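Local coordinates for protein glutathione S-transferase (Bombyx mori, PDB 4E8H) that binds glutathione as a homodimer and probably, as a member of the glutathione transferase family, transfers it to electrophilic substrates, at residues P6-Y11 / H33-N38; L115-P120 / E131-F136; W142-L147 / H182-K187. One frame throughout, in Å; residues are numbered along the deposited sequence.

Contact 1: P6-Y11 / H33-N38; sequences PIKLYY and HLITTN
Lys8 to Tyr11 pair with His33 to Thr36 as neighbouring parallel strands. They are the two strands of the beta-alpha-beta unit that opens the thioredoxin-like domain, joined through helix 16-27. Five backbone hydrogen bonds zip them together, from His33 N to Ile7 O through to Thr37 N to Tyr11 O. Strand 60-63 takes the other edge of strand 7-11, so strand 32-36 is an outermost strand of the sheet.

The closely packed, more buried part is around Tyr10, Ile35 and Thr37. Ile35 O accepts two hydrogen bonds, from Tyr11 N and from Thr37 OG1, which arrive from opposite faces of the carbonyl plane. With OG1 anti to its own carbonyl carbon (chi1 -56°), the Thr37 hydroxyl also sits at the edge of the Tyr10 ring, in its plane, and OG1 comes within 3.4 Å of Tyr10 CB. Ile35 lies alongside Tyr10 and lays CD1 over one ring face, 4.0 Å from the centroid. Thr37 also touches His44 and Ile58 of the glutathione site.

On the other face of the sheet Leu9 is buried against helix 16-27. Leu34 next to it is exposed, and the packing between them is looser, with their CD2 atoms 4.2 Å apart. Tyr11 CE2 comes to 3.5 Å from Leu34 CB. A water bonds to Tyr11 OH and, weakly, to Thr36 OG1.

The N-terminal ends are more open to solvent. Here Pro6 covers one face of the exposed His33 ring in a CH-pi contact, with Pro6 CB 3.5 Å from the ring centroid and 13° off its normal.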
loop_
_atom_site.group_PDB
_atom_site.type_symbol
_atom_site.label_atom_id
_atom_site.label_comp_id
_atom_site.label_asym_id
_atom_site.label_seq_id
_atom_site.Cartn_x
_atom_site.Cartn_y
_atom_site.Cartn_z
ATOM N N PRO B 6 23.112 -13.083 -8.202
ATOM C CA PRO B 6 21.989 -13.257 -7.281
ATOM C C PRO B 6 21.572 -11.964 -6.588
ATOM O O PRO B 6 22.423 -11.189 -6.143
ATOM C CB PRO B 6 22.536 -14.253 -6.260
ATOM C CG PRO B 6 23.497 -15.068 -7.037
ATOM C CD PRO B 6 24.148 -14.113 -7.994
ATOM N N ILE B 7 20.263 -11.739 -6.526
ATOM C CA ILE B 7 19.700 -10.596 -5.824
ATOM C C ILE B 7 19.923 -10.782 -4.326
ATOM O O ILE B 7 19.803 -11.894 -3.806
ATOM C CB ILE B 7 18.194 -10.425 -6.147
ATOM C CG1 ILE B 7 18.004 -10.120 -7.639
ATOM C CG2 ILE B 7 17.576 -9.328 -5.293
ATOM C CD1 ILE B 7 16.570 -10.254 -8.139
ATOM N N LYS B 8 20.274 -9.694 -3.648
ATOM C CA LYS B 8 20.492 -9.727 -2.208
ATOM C C LYS B 8 19.241 -9.281 -1.468
ATOM O O LYS B 8 18.549 -8.356 -1.901
ATOM C CB LYS B 8 21.690 -8.855 -1.818
ATOM C CG LYS B 8 23.036 -9.447 -2.222
ATOM C CD LYS B 8 24.191 -8.496 -1.942
ATOM C CE LYS B 8 25.473 -9.001 -2.593
ATOM N NZ LYS B 8 26.619 -8.073 -2.386
ATOM N N LEU B 9 18.949 -9.952 -0.359
ATOM C CA LEU B 9 17.835 -9.561 0.495
ATOM C C LEU B 9 18.279 -9.446 1.945
ATOM O O LEU B 9 18.695 -10.434 2.557
ATOM C CB LEU B 9 16.663 -10.544 0.370
ATOM C CG LEU B 9 15.341 -10.061 0.981
ATOM C CD1 LEU B 9 14.655 -9.045 0.070
ATOM C CD2 LEU B 9 14.413 -11.230 1.281
ATOM N N TYR B 10 18.201 -8.233 2.481
ATOM C CA TYR B 10 18.440 -7.994 3.901
ATOM C C TYR B 10 17.145 -8.324 4.635
ATOM O O TYR B 10 16.094 -7.761 4.327
ATOM C CB TYR B 10 18.897 -6.550 4.137
ATOM C CG TYR B 10 20.221 -6.241 3.467
ATOM C CD1 TYR B 10 21.423 -6.346 4.167
ATOM C CD2 TYR B 10 20.274 -5.872 2.121
ATOM C CE1 TYR B 10 22.641 -6.076 3.548
ATOM C CE2 TYR B 10 21.486 -5.605 1.494
ATOM C CZ TYR B 10 22.664 -5.707 2.213
ATOM O OH TYR B 10 23.862 -5.440 1.591
ATOM N N TYR B 11 17.218 -9.253 5.587
ATOM C CA TYR B 11 16.016 -9.900 6.118
ATOM C C TYR B 11 16.202 -10.476 7.526
ATOM O O TYR B 11 17.304 -10.452 8.081
ATOM C CB TYR B 11 15.609 -11.042 5.169
ATOM C CG TYR B 11 16.247 -12.377 5.517
ATOM C CD1 TYR B 11 15.459 -13.495 5.798
ATOM C CD2 TYR B 11 17.637 -12.515 5.597
ATOM C CE1 TYR B 11 16.040 -14.721 6.136
ATOM C CE2 TYR B 11 18.225 -13.731 5.941
ATOM C CZ TYR B 11 17.422 -14.830 6.205
ATOM O OH TYR B 11 18.000 -16.037 6.536
ATOM N N HIS B 33 20.393 -14.206 -2.326
ATOM C CA HIS B 33 21.453 -14.278 -1.343
ATOM C C HIS B 33 20.990 -13.516 -0.111
ATOM O O HIS B 33 20.954 -12.281 -0.086
ATOM C CB HIS B 33 22.783 -13.788 -1.922
ATOM C CG HIS B 33 23.460 -14.807 -2.787
ATOM N ND1 HIS B 33 24.791 -14.729 -3.141
ATOM C CD2 HIS B 33 22.992 -15.951 -3.343
ATOM C CE1 HIS B 33 25.105 -15.768 -3.896
ATOM N NE2 HIS B 33 24.032 -16.525 -4.031
ATOM N N LEU B 34 20.591 -14.293 0.890
ATOM C CA LEU B 34 19.972 -13.780 2.101
ATOM C C LEU B 34 21.036 -13.275 3.062
ATOM O O LEU B 34 22.026 -13.963 3.325
ATOM C CB LEU B 34 19.124 -14.871 2.763
ATOM C CG LEU B 34 18.039 -15.554 1.919
ATOM C CD1 LEU B 34 17.584 -16.854 2.570
ATOM C CD2 LEU B 34 16.850 -14.627 1.666
ATOM N N ILE B 35 20.832 -12.063 3.569
ATOM C CA ILE B 35 21.755 -11.461 4.523
ATOM C C ILE B 35 21.012 -11.137 5.813
ATOM O O ILE B 35 20.197 -10.210 5.859
ATOM C CB ILE B 35 22.438 -10.187 3.955
ATOM C CG1 ILE B 35 23.091 -10.483 2.598
ATOM C CG2 ILE B 35 23.466 -9.635 4.951
ATOM C CD1 ILE B 35 23.387 -9.249 1.758
ATOM N N THR B 36 21.295 -11.924 6.847
ATOM C CA THR B 36 20.713 -11.736 8.171
ATOM C C THR B 36 20.995 -10.322 8.671
ATOM O O THR B 36 22.148 -9.887 8.720
ATOM C CB THR B 36 21.261 -12.784 9.170
ATOM O OG1 THR B 36 20.877 -14.096 8.738
ATOM C CG2 THR B 36 20.722 -12.548 10.578
ATOM N N THR B 37 19.929 -9.603 9.016
ATOM C CA THR B 37 20.053 -8.232 9.491
ATOM C C THR B 37 19.408 -8.095 10.867
ATOM O O THR B 37 18.186 -7.978 10.995
ATOM C CB THR B 37 19.479 -7.218 8.473
ATOM O OG1 THR B 37 20.128 -7.396 7.206
ATOM C CG2 THR B 37 19.699 -5.783 8.945
ATOM N N ASN B 38 20.262 -8.121 11.887
ATOM C CA ASN B 38 19.851 -8.122 13.284
ATOM C C ASN B 38 19.350 -6.750 13.731
ATOM O O ASN B 38 20.144 -5.852 14.025
ATOM C CB ASN B 38 21.030 -8.579 14.156
ATOM C CG ASN B 38 20.601 -9.122 15.509
ATOM O OD1 ASN B 38 19.610 -8.684 16.095
ATOM N ND2 ASN B 38 21.366 -10.081 16.022
HETATM O O HOH W 1 21.206 -16.351 6.126
#

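Contact 2: L115-P120 / E131-F136; sequences LNLYTP and EKADKF
Leu117 packs against Ala133 and Phe136 in a mainly apolar helix-helix contact. It joins helix 93-124 to helix 130-146 close to the connection between them, in the all-helical C-terminal domain. The segments run roughly antiparallel, with 138° between their directions and 8.6 Å between their axes. No direct hydrogen bond crosses the contact.

Leu117 carries the buried side. Its CG is anti to the backbone N (chi1 175°), and its two methyls divide the work. CD1 meets the backbone and CB of Ala133, and lies 3.8 Å from Ala133 CB. CD2 touches Ala133 CA and reaches on to Phe136, where it is 4.0 Å from CD2 of the ring. The Leu117 and Phe136 side chains cross at about a right angle, and the methyl meets the ring obliquely. Tyr128 of the connecting loop touches both Leu117 and Ala133. Phe136 also packs on Leu110 and Tyr114 of helix 93-124 and on Ile172 of helix 160-174.

The other side is polar and wetter. Lys132 runs past the exposed Asn116, and its CD lies 3.3 Å from Asn116 O. The lysine chain is extended to CE and then bends, with chi4 at -72° setting NZ. A water bridges the two helices there. It donates to Asn116 O at 2.7 Å and accepts from Lys132 NZ at 3.1 Å. Pro120 has no N-H, so the helix is kinked and Asn116 O lacks the usual bond from four residues on. The water bonds to that carbonyl instead.

This pairing of successive helices is part of the helical bundle that forms the C-terminal domain of glutathione transferases.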
loop_
_atom_site.group_PDB
_atom_site.type_symbol
_atom_site.label_atom_id
_atom_site.label_comp_id
_atom_site.label_asym_id
_atom_site.label_seq_id
_atom_site.Cartn_x
_atom_site.Cartn_y
_atom_site.Cartn_z
ATOM N N LEU B 115 -1.233 -6.295 12.951
ATOM C CA LEU B 115 -0.204 -5.676 13.791
ATOM C C LEU B 115 -0.783 -5.063 15.059
ATOM O O LEU B 115 -0.228 -5.241 16.141
ATOM C CB LEU B 115 0.570 -4.600 13.021
ATOM C CG LEU B 115 1.613 -5.007 11.981
ATOM C CD1 LEU B 115 2.138 -3.754 11.295
ATOM C CD2 LEU B 115 2.763 -5.803 12.598
ATOM N N ASN B 116 -1.893 -4.340 14.920
ATOM C CA ASN B 116 -2.533 -3.681 16.059
ATOM C C ASN B 116 -3.058 -4.665 17.103
ATOM O O ASN B 116 -3.007 -4.391 18.305
ATOM C CB ASN B 116 -3.643 -2.736 15.588
ATOM C CG ASN B 116 -3.105 -1.506 14.869
ATOM O OD1 ASN B 116 -1.908 -1.212 14.913
ATOM N ND2 ASN B 116 -3.994 -0.780 14.205
ATOM N N LEU B 117 -3.548 -5.812 16.638
ATOM C CA LEU B 117 -4.003 -6.877 17.531
ATOM C C LEU B 117 -2.842 -7.639 18.184
ATOM O O LEU B 117 -2.812 -7.793 19.407
ATOM C CB LEU B 117 -4.940 -7.850 16.796
ATOM C CG LEU B 117 -5.448 -9.103 17.527
ATOM C CD1 LEU B 117 -6.161 -8.768 18.837
ATOM C CD2 LEU B 117 -6.357 -9.919 16.622
ATOM N N TYR B 118 -1.890 -8.100 17.376
ATOM C CA TYR B 118 -0.899 -9.068 17.855
ATOM C C TYR B 118 0.408 -8.507 18.420
ATOM O O TYR B 118 1.009 -9.131 19.298
ATOM C CB TYR B 118 -0.625 -10.134 16.791
ATOM C CG TYR B 118 -1.762 -11.120 16.634
ATOM C CD1 TYR B 118 -2.014 -12.087 17.611
ATOM C CD2 TYR B 118 -2.587 -11.089 15.512
ATOM C CE1 TYR B 118 -3.059 -12.997 17.472
ATOM C CE2 TYR B 118 -3.633 -11.995 15.362
ATOM C CZ TYR B 118 -3.865 -12.944 16.344
ATOM O OH TYR B 118 -4.900 -13.840 16.197
ATOM N N THR B 119 0.844 -7.347 17.933
ATOM C CA THR B 119 2.087 -6.729 18.422
ATOM C C THR B 119 2.127 -6.537 19.954
ATOM O O THR B 119 3.139 -6.877 20.574
ATOM C CB THR B 119 2.429 -5.411 17.671
ATOM O OG1 THR B 119 2.480 -5.664 16.261
ATOM C CG2 THR B 119 3.777 -4.852 18.120
ATOM N N PRO B 120 1.040 -6.007 20.569
ATOM C CA PRO B 120 1.064 -5.879 22.034
ATOM C C PRO B 120 1.205 -7.227 22.744
ATOM O O PRO B 120 1.952 -7.333 23.720
ATOM C CB PRO B 120 -0.301 -5.257 22.357
ATOM C CG PRO B 120 -0.710 -4.572 21.110
ATOM C CD PRO B 120 -0.197 -5.435 20.003
ATOM N N GLU B 131 -11.402 -5.241 21.341
ATOM C CA GLU B 131 -11.677 -4.090 20.486
ATOM C C GLU B 131 -10.821 -4.143 19.222
ATOM O O GLU B 131 -11.321 -3.945 18.111
ATOM C CB GLU B 131 -11.413 -2.789 21.250
ATOM C CG GLU B 131 -11.948 -1.534 20.575
ATOM C CD GLU B 131 -13.460 -1.398 20.676
ATOM O OE1 GLU B 131 -14.074 -2.033 21.562
ATOM O OE2 GLU B 131 -14.036 -0.642 19.866
ATOM N N LYS B 132 -9.531 -4.419 19.408
ATOM C CA LYS B 132 -8.581 -4.536 18.305
ATOM C C LYS B 132 -8.845 -5.804 17.498
ATOM O O LYS B 132 -8.698 -5.807 16.273
ATOM C CB LYS B 132 -7.143 -4.517 18.829
ATOM C CG LYS B 132 -6.736 -3.203 19.483
ATOM C CD LYS B 132 -5.455 -3.357 20.286
ATOM C CE LYS B 132 -5.120 -2.091 21.060
ATOM N NZ LYS B 132 -4.662 -0.984 20.175
ATOM N N ALA B 133 -9.238 -6.872 18.190
ATOM C CA ALA B 133 -9.646 -8.113 17.538
ATOM C C ALA B 133 -10.850 -7.883 16.627
ATOM O O ALA B 133 -10.860 -8.351 15.490
ATOM C CB ALA B 133 -9.952 -9.180 18.567
ATOM N N ASP B 134 -11.848 -7.149 17.124
ATOM C CA ASP B 134 -13.045 -6.828 16.340
ATOM C C ASP B 134 -12.700 -6.207 14.987
ATOM O O ASP B 134 -13.277 -6.584 13.965
ATOM C CB ASP B 134 -13.982 -5.899 17.118
ATOM C CG ASP B 134 -14.728 -6.609 18.234
ATOM O OD1 ASP B 134 -14.638 -7.850 18.338
ATOM O OD2 ASP B 134 -15.406 -5.912 19.018
ATOM N N LYS B 135 -11.759 -5.262 14.991
ATOM C CA LYS B 135 -11.279 -4.627 13.759
ATOM C C LYS B 135 -10.641 -5.634 12.810
ATOM O O LYS B 135 -10.917 -5.614 11.609
ATOM C CB LYS B 135 -10.285 -3.500 14.065
ATOM C CG LYS B 135 -10.845 -2.361 14.917
ATOM C CD LYS B 135 -12.101 -1.728 14.314
ATOM C CE LYS B 135 -11.767 -0.685 13.256
ATOM N NZ LYS B 135 -12.927 0.268 13.066
ATOM N N PHE B 136 -9.789 -6.505 13.349
ATOM C CA PHE B 136 -9.147 -7.542 12.547
ATOM C C PHE B 136 -10.167 -8.525 11.974
ATOM O O PHE B 136 -10.110 -8.863 10.790
ATOM C CB PHE B 136 -8.074 -8.288 13.350
ATOM C CG PHE B 136 -7.335 -9.323 12.546
ATOM C CD1 PHE B 136 -6.503 -8.939 11.496
ATOM C CD2 PHE B 136 -7.478 -10.680 12.826
ATOM C CE1 PHE B 136 -5.821 -9.890 10.739
ATOM C CE2 PHE B 136 -6.796 -11.640 12.076
ATOM C CZ PHE B 136 -5.967 -11.242 11.030
HETATM O O HOH W 2 -1.954 -2.031 19.018
#

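Contact 3: W142-L147 / H182-K187; sequences WLNTFL and HENIAK
Asn144 and Asn184 join the C-terminal end of helix 130-146 to the first turn of helix 183-196. Both helices belong to the helical C-terminal domain of the glutathione transferase fold. The segment axes are 71° apart in direction and approach to 8.1 Å.

Two hydrogen bonds, each using an asparagine side chain, cross the contact. Asn144 accepts both, one at its backbone O and one at its side-chain OD1. Asn184 ND2 donates to Asn144 O at 2.8 Å. The donor stands above that carbonyl plane, while the acceptor lies close to the plane of the Asn184 amide. The Asn144 CG is anti to the backbone N (chi1 -166°), and OD1 accepts from Ile185 N at 3.2 Å. This N-H lies in the first turn, where such groups lack carbonyl partners from a preceding turn, and Asn144 OD1 gives it an acceptor from another helix. Asn184 N is 3.1 Å from Asn144 OD1. The two asparagine side chains cross at about a right angle, yet their amide planes are only 18° apart.

The apolar contacts are made by leucine and isoleucine. Leu143 CD2 meets Ile185 CD1 at 4.0 Å, and these two side chains also cross at about a right angle. Leu147 packs its CB on Asn184 CB at 3.6 Å, and its CD1 approaches Ile185 CA. Val153 touches both leucines, and Leu140 adds to the packing on Ile185. On another side of helix 130-146, Trp142 and Thr145 pack on Pro54 of the second subunit.

The N-cap residue His182 brings its CB to 3.3 Å from Asn144 OD1. Asn144 CB lies at the edge of the His182 ring, in its plane, 3.9 Å from His182 ND1.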
loop_
_atom_site.group_PDB
_atom_site.type_symbol
_atom_site.label_atom_id
_atom_site.label_comp_id
_atom_site.label_asym_id
_atom_site.label_seq_id
_atom_site.Cartn_x
_atom_site.Cartn_y
_atom_site.Cartn_z
ATOM N N TRP B 142 -14.281 -9.298 5.264
ATOM C CA TRP B 142 -14.053 -8.717 3.941
ATOM C C TRP B 142 -13.234 -9.636 3.029
ATOM O O TRP B 142 -13.601 -9.841 1.870
ATOM C CB TRP B 142 -13.377 -7.346 4.046
ATOM C CG TRP B 142 -14.222 -6.266 4.669
ATOM C CD1 TRP B 142 -15.586 -6.162 4.643
ATOM C CD2 TRP B 142 -13.747 -5.113 5.379
ATOM N NE1 TRP B 142 -15.988 -5.030 5.310
ATOM C CE2 TRP B 142 -14.881 -4.366 5.768
ATOM C CE3 TRP B 142 -12.474 -4.644 5.732
ATOM C CZ2 TRP B 142 -14.782 -3.171 6.493
ATOM C CZ3 TRP B 142 -12.374 -3.455 6.452
ATOM C CH2 TRP B 142 -13.524 -2.734 6.824
ATOM N N LEU B 143 -12.132 -10.182 3.545
ATOM C CA LEU B 143 -11.317 -11.132 2.778
ATOM C C LEU B 143 -12.136 -12.352 2.362
ATOM O O LEU B 143 -12.048 -12.806 1.216
ATOM C CB LEU B 143 -10.070 -11.564 3.559
ATOM C CG LEU B 143 -9.136 -12.607 2.922
ATOM C CD1 LEU B 143 -8.534 -12.132 1.595
ATOM C CD2 LEU B 143 -8.038 -12.992 3.897
ATOM N N ASN B 144 -12.933 -12.871 3.295
ATOM C CA ASN B 144 -13.836 -13.976 2.994
ATOM C C ASN B 144 -14.796 -13.623 1.855
ATOM O O ASN B 144 -15.061 -14.452 0.982
ATOM C CB ASN B 144 -14.619 -14.409 4.235
ATOM C CG ASN B 144 -15.297 -15.751 4.047
ATOM O OD1 ASN B 144 -14.642 -16.794 4.039
ATOM N ND2 ASN B 144 -16.615 -15.733 3.889
ATOM N N THR B 145 -15.299 -12.391 1.868
ATOM C CA THR B 145 -16.180 -11.892 0.810
ATOM C C THR B 145 -15.440 -11.739 -0.522
ATOM O O THR B 145 -15.992 -12.070 -1.573
ATOM C CB THR B 145 -16.868 -10.567 1.225
ATOM O OG1 THR B 145 -17.599 -10.780 2.437
ATOM C CG2 THR B 145 -17.835 -10.070 0.147
ATOM N N PHE B 146 -14.195 -11.258 -0.478
ATOM C CA PHE B 146 -13.381 -11.120 -1.694
ATOM C C PHE B 146 -13.244 -12.463 -2.404
ATOM O O PHE B 146 -13.150 -12.520 -3.631
ATOM C CB PHE B 146 -11.977 -10.563 -1.397
ATOM C CG PHE B 146 -11.960 -9.159 -0.833
ATOM C CD1 PHE B 146 -13.084 -8.335 -0.884
ATOM C CD2 PHE B 146 -10.789 -8.652 -0.276
ATOM C CE1 PHE B 146 -13.049 -7.044 -0.361
ATOM C CE2 PHE B 146 -10.742 -7.362 0.243
ATOM C CZ PHE B 146 -11.874 -6.557 0.201
ATOM N N LEU B 147 -13.242 -13.537 -1.618
ATOM C CA LEU B 147 -13.062 -14.889 -2.138
ATOM C C LEU B 147 -14.365 -15.586 -2.559
ATOM O O LEU B 147 -14.343 -16.759 -2.944
ATOM C CB LEU B 147 -12.277 -15.739 -1.130
ATOM C CG LEU B 147 -10.821 -15.317 -0.910
ATOM C CD1 LEU B 147 -10.286 -15.808 0.428
ATOM C CD2 LEU B 147 -9.933 -15.772 -2.061
ATOM N N HIS B 182 -14.978 -19.174 8.321
ATOM C CA HIS B 182 -14.844 -18.378 7.099
ATOM C C HIS B 182 -14.484 -19.360 5.987
ATOM O O HIS B 182 -13.305 -19.580 5.686
ATOM C CB HIS B 182 -13.774 -17.285 7.229
ATOM C CG HIS B 182 -14.028 -16.306 8.334
ATOM N ND1 HIS B 182 -14.465 -15.017 8.108
ATOM C CD2 HIS B 182 -13.883 -16.424 9.675
ATOM C CE1 HIS B 182 -14.587 -14.387 9.263
ATOM N NE2 HIS B 182 -14.241 -15.220 10.229
ATOM N N GLU B 183 -15.516 -19.955 5.394
ATOM C CA GLU B 183 -15.345 -21.081 4.478
ATOM C C GLU B 183 -14.525 -20.749 3.232
ATOM O O GLU B 183 -13.739 -21.583 2.779
ATOM C CB GLU B 183 -16.699 -21.689 4.100
ATOM C CG GLU B 183 -17.449 -22.305 5.283
ATOM C CD GLU B 183 -18.642 -23.141 4.859
ATOM O OE1 GLU B 183 -18.465 -24.071 4.042
ATOM O OE2 GLU B 183 -19.760 -22.876 5.352
ATOM N N ASN B 184 -14.695 -19.544 2.690
ATOM C CA ASN B 184 -13.893 -19.117 1.544
ATOM C C ASN B 184 -12.411 -19.012 1.889
ATOM O O ASN B 184 -11.563 -19.453 1.115
ATOM C CB ASN B 184 -14.398 -17.793 0.963
ATOM C CG ASN B 184 -15.804 -17.897 0.404
ATOM O OD1 ASN B 184 -16.222 -18.952 -0.077
ATOM N ND2 ASN B 184 -16.545 -16.795 0.463
ATOM N N ILE B 185 -12.110 -18.438 3.054
ATOM C CA ILE B 185 -10.729 -18.342 3.528
ATOM C C ILE B 185 -10.149 -19.740 3.755
ATOM O O ILE B 185 -9.039 -20.031 3.306
ATOM C CB ILE B 185 -10.588 -17.465 4.807
ATOM C CG1 ILE B 185 -11.027 -16.023 4.515
ATOM C CG2 ILE B 185 -9.143 -17.488 5.328
ATOM C CD1 ILE B 185 -10.903 -15.063 5.694
ATOM N N ALA B 186 -10.913 -20.601 4.426
ATOM C CA ALA B 186 -10.470 -21.963 4.730
ATOM C C ALA B 186 -10.055 -22.742 3.482
ATOM O O ALA B 186 -8.979 -23.341 3.453
ATOM C CB ALA B 186 -11.547 -22.721 5.505
ATOM N N LYS B 187 -10.905 -22.718 2.454
ATOM C CA LYS B 187 -10.646 -23.435 1.203
ATOM C C LYS B 187 -9.507 -22.792 0.416
ATOM O O LYS B 187 -8.657 -23.491 -0.139
ATOM C CB LYS B 187 -11.910 -23.501 0.338
ATOM C CG LYS B 187 -13.039 -24.333 0.931
ATOM C CD LYS B 187 -14.343 -24.103 0.180
ATOM C CE LYS B 187 -15.539 -24.568 0.998
ATOM N NZ LYS B 187 -16.833 -24.199 0.356
#

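Overall arrangement
Contact 1 belongs to the thioredoxin-like N-terminal domain; contacts 2 and 3 belong to the helical C-terminal domain. The latter two share helix 130-146. Contact 2 uses its beginning and contact 3 its end, with centres 19 Å apart and nearest atoms about 6 Å apart. Contact 1 is remote from both, its centre 30 Å from that of contact 2 and 33 Å from that of contact 3. Its Thr37 side chain is about 8 Å from the bound glutathione. In contact 2 the Asn116 side chain is about 12 Å from glutathione. In contact 3 the Leu143 side chain is about 12 Å from that of glutathione-binding Arg72.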